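Local coordinates for extracellular solute-binding protein, family 5 (Chelativorans sp., PDB 6WM6) that binds EDTA and other aminopolycarboxylates in the periplasm, probably to deliver them to an ABC transporter as family 5 solute-binding proteins do, at residues E49-V54 against K251-I256; N60-S65 against F189-H194; D98-A103 against V113-R118; A322-V327 against Y521-P526. All coordinates share one frame; numbering follows the deposited sequence. Where two conformers were deposited one is given.

Contact 1: E49-V54 against K251-I256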
loop_
_atom_site.group_PDB
_atom_site.type_symbol
_atom_site.label_atom_id
_atom_site.label_comp_id
_atom_site.label_asym_id
_atom_site.label_seq_id
_atom_site.Cartn_x
_atom_site.Cartn_y
_atom_site.Cartn_z
ATOM N N GLU A 49 14.840 -1.207 24.934
ATOM C CA GLU A 49 13.548 -1.560 24.353
ATOM C C GLU A 49 12.997 -0.387 23.565
ATOM O O GLU A 49 13.276 0.773 23.881
ATOM C CB GLU A 49 12.520 -1.960 25.423
ATOM C CG GLU A 49 12.987 -3.055 26.377
ATOM C CD GLU A 49 11.856 -3.600 27.235
ATOM O OE1 GLU A 49 10.734 -3.065 27.138
ATOM O OE2 GLU A 49 12.099 -4.564 27.993
ATOM N N VAL A 50 12.219 -0.694 22.534
ATOM C CA VAL A 50 11.479 0.288 21.746
ATOM C C VAL A 50 10.041 -0.202 21.638
ATOM O O VAL A 50 9.802 -1.395 21.386
ATOM C CB VAL A 50 12.091 0.479 20.348
ATOM C CG1 VAL A 50 11.117 1.215 19.405
ATOM C CG2 VAL A 50 13.424 1.196 20.447
ATOM N N THR A 51 9.091 0.715 21.813
ATOM C CA THR A 51 7.673 0.431 21.646
ATOM C C THR A 51 7.111 1.272 20.513
ATOM O O THR A 51 7.246 2.499 20.517
ATOM C CB THR A 51 6.913 0.685 22.937
ATOM O OG1 THR A 51 7.418 -0.180 23.969
ATOM C CG2 THR A 51 5.443 0.390 22.760
ATOM N N PHE A 52 6.462 0.605 19.564
ATOM C CA PHE A 52 5.911 1.199 18.341
ATOM C C PHE A 52 4.400 1.026 18.381
ATOM O O PHE A 52 3.899 -0.095 18.513
ATOM C CB PHE A 52 6.538 0.444 17.159
ATOM C CG PHE A 52 6.269 1.006 15.781
ATOM C CD1 PHE A 52 4.992 1.068 15.260
ATOM C CD2 PHE A 52 7.322 1.414 14.978
ATOM C CE1 PHE A 52 4.776 1.566 13.966
ATOM C CE2 PHE A 52 7.103 1.894 13.697
ATOM C CZ PHE A 52 5.839 1.969 13.202
ATOM N N ALA A 53 3.669 2.123 18.253
ATOM C CA ALA A 53 2.217 2.068 18.299
ATOM C C ALA A 53 1.653 1.591 16.970
ATOM O O ALA A 53 2.097 2.037 15.908
ATOM C CB ALA A 53 1.641 3.458 18.589
ATOM N N VAL A 54 0.650 0.700 17.032
ATOM C CA VAL A 54 -0.082 0.270 15.838
ATOM C C VAL A 54 -1.567 0.459 16.074
ATOM O O VAL A 54 -2.028 0.445 17.217
ATOM C CB VAL A 54 0.241 -1.185 15.434
ATOM C CG1 VAL A 54 1.734 -1.309 15.139
ATOM C CG2 VAL A 54 -0.195 -2.153 16.497
ATOM N N LYS A 251 14.065 -5.938 23.736
ATOM C CA LYS A 251 12.679 -6.151 23.372
ATOM C C LYS A 251 12.246 -5.102 22.363
ATOM O O LYS A 251 12.639 -3.930 22.439
ATOM C CB LYS A 251 11.728 -6.112 24.580
ATOM C CG LYS A 251 12.081 -7.127 25.654
ATOM C CD LYS A 251 10.885 -7.468 26.528
ATOM C CE LYS A 251 11.298 -8.408 27.657
ATOM N NZ LYS A 251 10.127 -8.907 28.432
ATOM N N LEU A 252 11.430 -5.545 21.405
ATOM C CA LEU A 252 10.737 -4.694 20.445
ATOM C C LEU A 252 9.252 -4.962 20.645
ATOM O O LEU A 252 8.811 -6.123 20.573
ATOM C CB LEU A 252 11.152 -5.059 19.020
ATOM C CG LEU A 252 10.354 -4.374 17.914
ATOM C CD1 LEU A 252 10.487 -2.861 17.990
ATOM C CD2 LEU A 252 10.837 -4.901 16.556
ATOM N N LYS A 253 8.494 -3.923 20.959
ATOM C CA LYS A 253 7.097 -4.062 21.320
ATOM C C LYS A 253 6.230 -3.266 20.359
ATOM O O LYS A 253 6.608 -2.172 19.919
ATOM C CB LYS A 253 6.860 -3.554 22.755
ATOM C CG LYS A 253 7.476 -4.463 23.808
ATOM C CD LYS A 253 7.455 -3.848 25.192
ATOM C CE LYS A 253 7.934 -4.870 26.203
ATOM N NZ LYS A 253 8.029 -4.274 27.563
ATOM N N PHE A 254 5.057 -3.819 20.034
ATOM C CA PHE A 254 4.029 -3.115 19.271
ATOM C C PHE A 254 2.822 -2.963 20.176
ATOM O O PHE A 254 2.222 -3.967 20.586
ATOM C CB PHE A 254 3.714 -3.872 17.989
ATOM C CG PHE A 254 4.865 -3.929 17.037
ATOM C CD1 PHE A 254 5.162 -2.839 16.230
ATOM C CD2 PHE A 254 5.652 -5.055 16.960
ATOM C CE1 PHE A 254 6.221 -2.878 15.352
ATOM C CE2 PHE A 254 6.725 -5.109 16.058
ATOM C CZ PHE A 254 7.008 -4.028 15.270
ATOM N N ARG A 255 2.511 -1.723 20.530
ATOM C CA ARG A 255 1.410 -1.410 21.427
ATOM C C ARG A 255 0.190 -1.030 20.600
ATOM O O ARG A 255 0.262 -0.138 19.755
ATOM C CB ARG A 255 1.811 -0.244 22.325
ATOM C CG ARG A 255 0.706 0.247 23.261
ATOM C CD ARG A 255 0.546 -0.626 24.482
ATOM N NE ARG A 255 -0.323 0.033 25.461
ATOM C CZ ARG A 255 -1.592 -0.290 25.690
ATOM N NH1 ARG A 255 -2.167 -1.282 25.031
ATOM N NH2 ARG A 255 -2.284 0.390 26.595
ATOM N N ILE A 256 -0.923 -1.706 20.856
ATOM C CA ILE A 256 -2.147 -1.487 20.096
ATOM C C ILE A 256 -2.885 -0.280 20.666
ATOM O O ILE A 256 -3.292 -0.298 21.832
ATOM C CB ILE A 256 -3.013 -2.760 20.110
ATOM C CG1 ILE A 256 -2.257 -3.874 19.363
ATOM C CG2 ILE A 256 -4.372 -2.501 19.484
ATOM C CD1 ILE A 256 -2.570 -5.266 19.843
#
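Glu49 and Lys253 both set CG beside the backbone N, anti to the carbonyl carbon (chi1 -53° and -70°), and both then run extended, so that the chains cross obliquely and bring their charged tips together above two neighbouring parallel strands of a mixed beta-sheet. Strand 49-54 is an outermost strand of this sheet, and strand 251-256 continues it toward strand 232-237. Lys253 NZ meets the syn lone pair of Glu49 OE1 at 3.0 Å in a salt bridge. On the same face the aliphatic part of Lys251 runs alongside Glu49, its CG 3.5 Å from Glu49 OE2, while its ammonium goes on to Glu225. An alanine in place of Glu49 has no carboxylate for Lys253 NZ, and would probably let the lysine tip swing and leave the Lys251 methylenes less covered. Five backbone hydrogen bonds join the strands, the shortest from Phe52 N to Lys253 O at 2.8 Å. The other face is apolar: Val50, Phe52 and Val54 lie beside Leu252, Phe254 and Ile256. Phe52, with CG anti to the backbone N, leads its ring away from strand 251-256, and the two phenyl planes meet obliquely at 57°. Phe254 CD1 lies 3.7 Å from Phe52 CB and 3.9 Å from Val54 CG1.

Contact 2: N60-S65 against F189-H194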
loop_
_atom_site.group_PDB
_atom_site.type_symbol
_atom_site.label_atom_id
_atom_site.label_comp_id
_atom_site.label_asym_id
_atom_site.label_seq_id
_atom_site.Cartn_x
_atom_site.Cartn_y
_atom_site.Cartn_z
ATOM N N ASN A 60 -5.130 -11.879 12.748
ATOM C CA ASN A 60 -4.619 -12.715 11.668
ATOM C C ASN A 60 -3.149 -12.349 11.523
ATOM O O ASN A 60 -2.818 -11.173 11.395
ATOM C CB ASN A 60 -5.399 -12.444 10.372
ATOM C CG ASN A 60 -5.015 -13.388 9.244
ATOM O OD1 ASN A 60 -3.826 -13.538 8.905
ATOM N ND2 ASN A 60 -6.004 -13.995 8.627
ATOM N N TRP A 61 -2.279 -13.354 11.579
ATOM C CA TRP A 61 -0.848 -13.173 11.615
ATOM C C TRP A 61 -0.201 -13.425 10.263
ATOM O O TRP A 61 1.029 -13.391 10.170
ATOM C CB TRP A 61 -0.221 -14.105 12.653
ATOM C CG TRP A 61 -0.601 -13.735 14.037
ATOM C CD1 TRP A 61 -1.702 -14.161 14.724
ATOM C CD2 TRP A 61 0.120 -12.861 14.906
ATOM N NE1 TRP A 61 -1.713 -13.590 15.974
ATOM C CE2 TRP A 61 -0.608 -12.787 16.106
ATOM C CE3 TRP A 61 1.304 -12.128 14.785
ATOM C CZ2 TRP A 61 -0.181 -12.011 17.184
ATOM C CZ3 TRP A 61 1.720 -11.366 15.852
ATOM C CH2 TRP A 61 0.980 -11.311 17.035
ATOM N N ASN A 62 -1.004 -13.640 9.224
ATOM C CA ASN A 62 -0.527 -14.029 7.901
ATOM C C ASN A 62 -0.826 -12.890 6.934
ATOM O O ASN A 62 -1.929 -12.786 6.387
ATOM C CB ASN A 62 -1.212 -15.335 7.496
ATOM C CG ASN A 62 -0.825 -15.806 6.120
ATOM O OD1 ASN A 62 -0.090 -15.130 5.373
ATOM N ND2 ASN A 62 -1.318 -17.008 5.765
ATOM N N VAL A 63 0.173 -12.044 6.700
ATOM C CA VAL A 63 -0.036 -10.835 5.900
ATOM C C VAL A 63 -0.419 -11.156 4.469
ATOM O O VAL A 63 -0.977 -10.301 3.766
ATOM C CB VAL A 63 1.209 -9.926 5.971
ATOM C CG1 VAL A 63 2.342 -10.458 5.120
ATOM C CG2 VAL A 63 0.838 -8.500 5.571
ATOM N N THR A 64 -0.084 -12.353 3.983
ATOM C CA THR A 64 -0.385 -12.750 2.617
ATOM C C THR A 64 -1.827 -13.197 2.442
ATOM O O THR A 64 -2.279 -13.389 1.302
ATOM C CB THR A 64 0.581 -13.802 2.076
ATOM O OG1 THR A 64 0.286 -15.097 2.630
ATOM C CG2 THR A 64 2.032 -13.427 2.392
ATOM N N SER A 65 -2.555 -13.418 3.531
ATOM C CA SER A 65 -3.942 -13.861 3.432
ATOM C C SER A 65 -4.860 -12.680 3.172
ATOM O O SER A 65 -4.488 -11.522 3.371
ATOM C CB SER A 65 -4.370 -14.590 4.712
ATOM O OG SER A 65 -4.520 -13.700 5.819
ATOM N N PHE A 189 7.407 -12.904 1.285
ATOM C CA PHE A 189 7.047 -13.345 2.623
ATOM C C PHE A 189 7.124 -14.860 2.626
ATOM O O PHE A 189 6.316 -15.521 1.963
ATOM C CB PHE A 189 5.643 -12.881 3.000
ATOM C CG PHE A 189 5.453 -11.394 2.871
ATOM C CD1 PHE A 189 5.866 -10.542 3.864
ATOM C CD2 PHE A 189 4.868 -10.883 1.730
ATOM C CE1 PHE A 189 5.706 -9.157 3.710
ATOM C CE2 PHE A 189 4.702 -9.498 1.580
ATOM C CZ PHE A 189 5.124 -8.660 2.577
ATOM N N LEU A 190 8.093 -15.422 3.337
ATOM C CA LEU A 190 8.279 -16.862 3.424
ATOM C C LEU A 190 7.904 -17.363 4.814
ATOM O O LEU A 190 8.179 -16.703 5.817
ATOM C CB LEU A 190 9.737 -17.239 3.118
ATOM C CG LEU A 190 10.179 -16.983 1.684
ATOM C CD1 LEU A 190 11.674 -17.172 1.546
ATOM C CD2 LEU A 190 9.439 -17.922 0.744
ATOM N N TYR A 191 7.293 -18.549 4.860
ATOM C CA TYR A 191 6.790 -19.184 6.068
ATOM C C TYR A 191 7.443 -20.548 6.240
ATOM O O TYR A 191 7.852 -21.190 5.263
ATOM C CB TYR A 191 5.256 -19.277 6.014
ATOM C CG TYR A 191 4.658 -17.890 5.960
ATOM C CD1 TYR A 191 4.403 -17.182 7.132
ATOM C CD2 TYR A 191 4.421 -17.242 4.754
ATOM C CE1 TYR A 191 3.907 -15.901 7.110
ATOM C CE2 TYR A 191 3.915 -15.941 4.721
ATOM C CZ TYR A 191 3.662 -15.284 5.907
ATOM O OH TYR A 191 3.187 -13.968 5.896
ATOM N N PRO A 192 7.560 -21.038 7.484
ATOM C CA PRO A 192 8.301 -22.293 7.706
ATOM C C PRO A 192 7.511 -23.535 7.299
ATOM O O PRO A 192 6.626 -24.018 8.037
ATOM C CB PRO A 192 8.594 -22.260 9.210
ATOM C CG PRO A 192 7.456 -21.444 9.777
ATOM C CD PRO A 192 7.223 -20.363 8.749
ATOM N N ALA A 193 7.875 -24.093 6.145
ATOM C CA ALA A 193 7.154 -25.238 5.596
ATOM C C ALA A 193 7.209 -26.434 6.527
ATOM O O ALA A 193 6.229 -27.170 6.647
ATOM C CB ALA A 193 7.733 -25.613 4.233
ATOM N N HIS A 194 8.342 -26.650 7.206
ATOM C CA HIS A 194 8.467 -27.818 8.067
ATOM C C HIS A 194 7.558 -27.735 9.273
ATOM O O HIS A 194 7.219 -28.783 9.846
ATOM C CB HIS A 194 9.922 -28.027 8.494
ATOM C CG HIS A 194 10.443 -26.990 9.430
ATOM N ND1 HIS A 194 10.828 -25.730 9.016
ATOM C CD2 HIS A 194 10.677 -27.038 10.761
ATOM C CE1 HIS A 194 11.252 -25.045 10.058
ATOM N NE2 HIS A 194 11.171 -25.812 11.126
HETATM O O HOH W 1 2.717 -12.449 8.184
#
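Tyr191 and Phe189 reach from one extended stretch into a type I beta turn, Asn62 to Ser65, whose side chains receive them in two different ways. The tight part is apolar. Val63 holds CG1 in the crowded position between backbone N and carbonyl carbon (chi1 75°), which lays this methyl over one face of the Phe189 ring, 3.8 Å from the centroid, in a CH-pi contact. Thr64 CG2 slides past the base of the same ring, 3.7 Å from Phe189 CB, and also meets the Tyr191 ring at its edge, tip to tip. The looser part is polar and runs through water. No direct hydrogen bond crosses between 60-65 and 189-194; a single water lies in the plane of the Tyr191 ring at its edge, 2.8 Å from Tyr191 OH. That water donates to Trp61 O and accepts from Val63 N at 3.0 Å, so it ties the phenol to the backbone at the start of the turn. The loop is braced by its own side chains: ahead of the turn, Asn60 OD1 accepts from Asn62 N in an Asx turn; within it, Asn62 O takes both Ser65 N and Ser65 OG, and Asn62 OD1 receives Thr64 OG1 at 2.8 Å on a lone pair. Thr64 OG1 is also hydrogen-bonded to Tyr206. Helix 71-77 packs against Val63, helix 131-141 against Thr64, and helix 202-212 against both Asn62 and Tyr191, so the buried loop between strand 49-54 and helix 71-77 is wedged among three helices, with Pro192 at the N-cap of helix 193-196 just beyond.

Contact 3: D98-A103 against V113-R118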
loop_
_atom_site.group_PDB
_atom_site.type_symbol
_atom_site.label_atom_id
_atom_site.label_comp_id
_atom_site.label_asym_id
_atom_site.label_seq_id
_atom_site.Cartn_x
_atom_site.Cartn_y
_atom_site.Cartn_z
ATOM N N ASP A 98 20.981 -11.162 3.529
ATOM C CA ASP A 98 21.014 -12.047 4.698
ATOM C C ASP A 98 20.454 -13.419 4.350
ATOM O O ASP A 98 20.980 -14.446 4.793
ATOM C CB ASP A 98 20.238 -11.422 5.854
ATOM C CG ASP A 98 20.919 -10.163 6.415
ATOM O OD1 ASP A 98 22.159 -10.094 6.356
ATOM O OD2 ASP A 98 20.179 -9.307 6.947
ATOM N N LEU A 99 19.408 -13.454 3.532
ATOM C CA LEU A 99 18.772 -14.685 3.104
ATOM C C LEU A 99 19.427 -15.295 1.877
ATOM O O LEU A 99 19.602 -16.523 1.811
ATOM C CB LEU A 99 17.297 -14.446 2.807
ATOM C CG LEU A 99 16.526 -15.616 2.250
ATOM C CD1 LEU A 99 16.406 -16.740 3.280
ATOM C CD2 LEU A 99 15.134 -15.144 1.839
ATOM N N LEU A 100 19.793 -14.474 0.905
ATOM C CA LEU A 100 20.187 -14.944 -0.411
ATOM C C LEU A 100 21.622 -14.591 -0.746
ATOM O O LEU A 100 22.080 -13.457 -0.521
ATOM C CB LEU A 100 19.293 -14.329 -1.507
ATOM C CG LEU A 100 17.814 -14.669 -1.437
ATOM C CD1 LEU A 100 17.052 -13.890 -2.495
ATOM C CD2 LEU A 100 17.627 -16.170 -1.643
ATOM N N GLU A 101 22.335 -15.556 -1.328
ATOM C CA GLU A 101 23.582 -15.241 -2.017
ATOM C C GLU A 101 23.304 -14.522 -3.331
ATOM O O GLU A 101 23.995 -13.553 -3.680
ATOM C CB GLU A 101 24.368 -16.528 -2.282
ATOM C CG GLU A 101 25.680 -16.312 -3.015
ATOM C CD GLU A 101 26.291 -17.612 -3.511
ATOM O OE1 GLU A 101 25.883 -18.688 -3.025
ATOM O OE2 GLU A 101 27.161 -17.554 -4.408
ATOM N N SER A 102 22.290 -14.969 -4.071
ATOM C CA SER A 102 21.983 -14.403 -5.370
ATOM C C SER A 102 20.564 -14.757 -5.782
ATOM O O SER A 102 19.956 -15.718 -5.294
ATOM C CB SER A 102 22.973 -14.902 -6.420
ATOM O OG SER A 102 22.961 -16.320 -6.518
ATOM N N ALA A 103 20.051 -13.956 -6.706
ATOM C CA ALA A 103 18.785 -14.199 -7.385
ATOM C C ALA A 103 19.001 -13.669 -8.792
ATOM O O ALA A 103 19.404 -12.506 -8.960
ATOM C CB ALA A 103 17.647 -13.474 -6.702
ATOM N N VAL A 113 14.237 -18.149 -13.203
ATOM C CA VAL A 113 14.887 -17.430 -12.116
ATOM C C VAL A 113 15.505 -18.457 -11.180
ATOM O O VAL A 113 14.847 -19.440 -10.811
ATOM C CB VAL A 113 13.903 -16.528 -11.352
ATOM C CG1 VAL A 113 14.584 -15.918 -10.112
ATOM C CG2 VAL A 113 13.348 -15.445 -12.250
ATOM N N VAL A 114 16.762 -18.238 -10.797
ATOM C CA VAL A 114 17.472 -19.104 -9.855
ATOM C C VAL A 114 17.783 -18.308 -8.602
ATOM O O VAL A 114 18.363 -17.208 -8.681
ATOM C CB VAL A 114 18.765 -19.686 -10.461
ATOM C CG1 VAL A 114 19.533 -20.481 -9.409
ATOM C CG2 VAL A 114 18.423 -20.564 -11.640
ATOM N N TYR A 115 17.393 -18.853 -7.455
ATOM C CA TYR A 115 17.700 -18.299 -6.144
ATOM C C TYR A 115 18.748 -19.193 -5.496
ATOM O O TYR A 115 18.587 -20.419 -5.458
ATOM C CB TYR A 115 16.467 -18.253 -5.237
ATOM C CG TYR A 115 15.286 -17.465 -5.757
ATOM C CD1 TYR A 115 14.332 -18.071 -6.557
ATOM C CD2 TYR A 115 15.114 -16.113 -5.451
ATOM C CE1 TYR A 115 13.242 -17.365 -7.034
ATOM C CE2 TYR A 115 14.041 -15.397 -5.935
ATOM C CZ TYR A 115 13.107 -16.022 -6.725
ATOM O OH TYR A 115 12.024 -15.327 -7.235
ATOM N N ARG A 116 19.809 -18.607 -4.975
ATOM C CA ARG A 116 20.796 -19.327 -4.174
ATOM C C ARG A 116 20.681 -18.787 -2.755
ATOM O O ARG A 116 20.994 -17.613 -2.501
ATOM C CB ARG A 116 22.196 -19.186 -4.760
ATOM C CG ARG A 116 22.301 -19.915 -6.106
ATOM C CD ARG A 116 23.653 -19.786 -6.806
ATOM N NE ARG A 116 23.578 -20.344 -8.160
ATOM C CZ ARG A 116 23.750 -21.629 -8.463
ATOM N NH1 ARG A 116 24.033 -22.513 -7.516
ATOM N NH2 ARG A 116 23.649 -22.031 -9.722
ATOM N N ILE A 117 20.165 -19.625 -1.852
ATOM C CA ILE A 117 19.944 -19.273 -0.458
ATOM C C ILE A 117 21.252 -19.424 0.293
ATOM O O ILE A 117 21.989 -20.405 0.102
ATOM C CB ILE A 117 18.868 -20.203 0.128
ATOM C CG1 ILE A 117 17.575 -20.107 -0.677
ATOM C CG2 ILE A 117 18.639 -19.884 1.607
ATOM C CD1 ILE A 117 16.585 -21.216 -0.305
ATOM N N ARG A 118 21.555 -18.467 1.187
ATOM C CA ARG A 118 22.761 -18.603 2.003
ATOM C C ARG A 118 22.713 -19.874 2.836
ATOM O O ARG A 118 21.682 -20.222 3.415
ATOM C CB ARG A 118 22.922 -17.401 2.933
ATOM C CG ARG A 118 23.381 -16.148 2.205
ATOM C CD ARG A 118 23.728 -15.030 3.175
ATOM N NE ARG A 118 24.785 -15.394 4.118
ATOM C CZ ARG A 118 24.659 -15.374 5.450
ATOM N NH1 ARG A 118 23.521 -14.996 6.037
ATOM N NH2 ARG A 118 25.692 -15.725 6.207
HETATM O O HOH W 2 21.187 -17.149 -8.410
#
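A beta hairpin of strands 100-108 and 111-117 carries this contact, and a classic bulge interrupts its antiparallel pairing: Glu101 and Ser102 both face Arg116. Arg116 O accepts from Glu101 N at 2.7 Å and, weakly, from Ser102 N at 3.3 Å, while Arg116 N returns a nearly straight bond to Ser102 O (171°). Ser102 OG lies alongside the extended Arg116 chain, 3.4 Å from Arg116 CB, and a water links this hydroxyl to Val114 O. On the face that Ala103 shares with Tyr115, Ala103 CB packs 3.9 Å from Tyr115 CD2; Leu100, from before the bulge, brings CD1 to the edge of the same ring. Before the bulge Arg118 grips the chain twice. Its backbone N donates to Leu99 O, and its side chain, bent at chi3 (59°), brings NH1 to a lone pair of Asp98 O at 2.9 Å, in the plane of the guanidinium. Arg118 NH1 also donates to Tyr242 O, and Asp98 OD1 takes Glu244 N. A leucine in place of Arg118 has no NH1 for Asp98 O or Tyr242 O, and would probably hold Asp98 less firmly to the loop of Tyr242. One carbonyl facing two successive N-H groups across an antiparallel pair is the signature of the classic beta bulge.

Contact 4: A322-V327 against Y521-P526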
loop_
_atom_site.group_PDB
_atom_site.type_symbol
_atom_site.label_atom_id
_atom_site.label_comp_id
_atom_site.label_asym_id
_atom_site.label_seq_id
_atom_site.Cartn_x
_atom_site.Cartn_y
_atom_site.Cartn_z
ATOM N N ALA A 322 -20.922 11.867 -19.786
ATOM C CA ALA A 322 -20.939 13.325 -19.863
ATOM C C ALA A 322 -21.032 13.953 -18.478
ATOM O O ALA A 322 -20.402 14.983 -18.213
ATOM C CB ALA A 322 -22.098 13.789 -20.749
ATOM N N LEU A 323 -21.835 13.371 -17.591
ATOM C CA LEU A 323 -21.931 13.905 -16.235
ATOM C C LEU A 323 -20.612 13.707 -15.498
ATOM O O LEU A 323 -20.157 14.604 -14.776
ATOM C CB LEU A 323 -23.109 13.283 -15.478
ATOM C CG LEU A 323 -23.329 13.823 -14.073
ATOM C CD1 LEU A 323 -23.604 15.320 -14.093
ATOM C CD2 LEU A 323 -24.486 13.092 -13.374
ATOM N N ARG A 324 -19.966 12.550 -15.699
ATOM C CA ARG A 324 -18.655 12.318 -15.089
ATOM C C ARG A 324 -17.664 13.377 -15.533
ATOM O O ARG A 324 -16.982 14.006 -14.698
ATOM C CB ARG A 324 -18.120 10.933 -15.443
ATOM C CG ARG A 324 -18.996 9.811 -14.915
ATOM C CD ARG A 324 -18.270 8.463 -14.873
ATOM N NE ARG A 324 -17.730 7.928 -16.127
ATOM C CZ ARG A 324 -18.421 7.179 -16.985
ATOM N NH1 ARG A 324 -19.705 6.926 -16.773
ATOM N NH2 ARG A 324 -17.811 6.683 -18.047
ATOM N N LYS A 325 -17.564 13.600 -16.848
ATOM C CA LYS A 325 -16.592 14.562 -17.347
ATOM C C LYS A 325 -16.910 15.975 -16.893
ATOM O O LYS A 325 -15.997 16.752 -16.582
ATOM C CB LYS A 325 -16.481 14.472 -18.866
ATOM C CG LYS A 325 -15.857 13.164 -19.308
ATOM C CD LYS A 325 -15.651 13.046 -20.801
ATOM C CE LYS A 325 -14.920 11.743 -21.076
ATOM N NZ LYS A 325 -14.582 11.522 -22.503
ATOM N N ALA A 326 -18.191 16.329 -16.818
ATOM C CA ALA A 326 -18.545 17.665 -16.365
ATOM C C ALA A 326 -18.159 17.869 -14.911
ATOM O O ALA A 326 -17.568 18.900 -14.549
ATOM C CB ALA A 326 -20.044 17.905 -16.552
ATOM N N VAL A 327 -18.450 16.887 -14.060
ATOM C CA VAL A 327 -18.062 16.980 -12.651
ATOM C C VAL A 327 -16.556 17.123 -12.517
ATOM O O VAL A 327 -16.059 17.984 -11.770
ATOM C CB VAL A 327 -18.617 15.775 -11.867
ATOM C CG1 VAL A 327 -17.897 15.591 -10.524
ATOM C CG2 VAL A 327 -20.126 15.934 -11.690
ATOM N N TYR A 521 -12.190 7.577 -19.788
ATOM C CA TYR A 521 -13.449 7.027 -19.292
ATOM C C TYR A 521 -13.983 7.800 -18.091
ATOM O O TYR A 521 -15.178 7.713 -17.795
ATOM C CB TYR A 521 -13.215 5.552 -18.933
ATOM C CG TYR A 521 -14.437 4.746 -18.610
ATOM C CD1 TYR A 521 -15.382 4.461 -19.591
ATOM C CD2 TYR A 521 -14.651 4.250 -17.330
ATOM C CE1 TYR A 521 -16.532 3.707 -19.287
ATOM C CE2 TYR A 521 -15.770 3.501 -17.031
ATOM C CZ TYR A 521 -16.691 3.233 -17.996
ATOM O OH TYR A 521 -17.821 2.489 -17.676
ATOM N N ALA A 522 -13.119 8.530 -17.380
ATOM C CA ALA A 522 -13.529 9.472 -16.344
ATOM C C ALA A 522 -14.293 8.817 -15.196
ATOM O O ALA A 522 -15.226 9.399 -14.640
ATOM C CB ALA A 522 -14.326 10.639 -16.937
ATOM N N ALA A 523 -13.895 7.604 -14.812
ATOM C CA ALA A 523 -14.448 6.931 -13.644
ATOM C C ALA A 523 -13.536 6.993 -12.421
ATOM O O ALA A 523 -13.935 6.549 -11.330
ATOM C CB ALA A 523 -14.799 5.469 -13.967
ATOM N N LEU A 524 -12.341 7.541 -12.562
ATOM C CA LEU A 524 -11.382 7.602 -11.450
ATOM C C LEU A 524 -10.562 8.879 -11.594
ATOM O O LEU A 524 -9.859 9.078 -12.599
ATOM C CB LEU A 524 -10.499 6.355 -11.428
ATOM C CG LEU A 524 -9.558 6.217 -10.239
ATOM C CD1 LEU A 524 -10.323 6.134 -8.949
ATOM C CD2 LEU A 524 -8.701 4.959 -10.436
ATOM N N PHE A 525 -10.678 9.753 -10.599
ATOM C CA PHE A 525 -10.024 11.067 -10.589
ATOM C C PHE A 525 -8.934 11.081 -9.535
ATOM O O PHE A 525 -9.243 11.043 -8.340
ATOM C CB PHE A 525 -11.097 12.114 -10.266
ATOM C CG PHE A 525 -10.597 13.540 -10.173
ATOM C CD1 PHE A 525 -10.351 14.296 -11.307
ATOM C CD2 PHE A 525 -10.453 14.153 -8.941
ATOM C CE1 PHE A 525 -9.955 15.615 -11.215
ATOM C CE2 PHE A 525 -10.016 15.469 -8.847
ATOM C CZ PHE A 525 -9.778 16.207 -9.987
ATOM N N PRO A 526 -7.671 11.086 -9.937
ATOM C CA PRO A 526 -6.583 11.129 -8.953
ATOM C C PRO A 526 -6.440 12.527 -8.390
ATOM O O PRO A 526 -6.670 13.520 -9.089
ATOM C CB PRO A 526 -5.350 10.739 -9.784
ATOM C CG PRO A 526 -5.653 11.295 -11.185
ATOM C CD PRO A 526 -7.175 11.204 -11.329
#
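Arg324 projects from helix 321-330 and sets its guanidinium at once edge-on to a carbonyl and above an aromatic ring. Its CG stands beside the backbone N, anti to the carbonyl carbon, and the chain bends at chi3 (-59°), which turns the side of the group carrying NE and NH2 toward Tyr521. Both nitrogens bind the same atom, Tyr521 O, from NE at 3.1 Å and from NH2 at 2.8 Å; the oxygen lies in the guanidinium plane, a side-on grip that fixes the rotation of the group. The Tyr521 side chain comes back over the same arginine. With CG anti to the backbone N (chi1 -171°), its ring offers one face to NH2, which sits 3.4 Å above the plane and over the ring centre. The guanidinium and ring planes are inclined by 47°, so the cation-pi contact is made by one nitrogen leaning onto the ring and not by flat stacking. Ala522 O adds a weak, bent bond from NE and lies 3.2 Å from Arg324 CD, while Lys325 CG touches Ala522 CB at 3.8 Å. Ala522, with positive phi, is where the chain leaves helix 504-521, so the arginine probably also compensates the partial negative charge of that C-terminal end. The remaining nitrogen, NH1, is hydrogen-bonded to Met318 O, and the Tyr521 hydroxyl to Ser313. Helix 321-330 thus lies against the turn from helix 504-521 into strand 524-537, beside strand 305-311, with helix 377-386 packed on Leu323 and Ala326.

Contacts 1, 2 and 3 are nested along the chain: the 98-103/113-118 hairpin lies inside the loop closed by contact 2, which itself lies inside the loop closed by contact 1. Contacts 2 and 3 touch directly, Leu190 CD1 packing 4.0 Å from Leu99 CD2, with centres about 19 Å apart. Contact 1 stands off from contact 2 by about 8 Å between nearest atoms, and helix 71-77 spans that interval, packing on Val54 and Phe254 in one and on Trp61 and Val63 in the other. Contact 4 follows in series and lies across the chain's centre, its own centre about 43 Å from that of contact 1 and about 47 Å from that of contact 3.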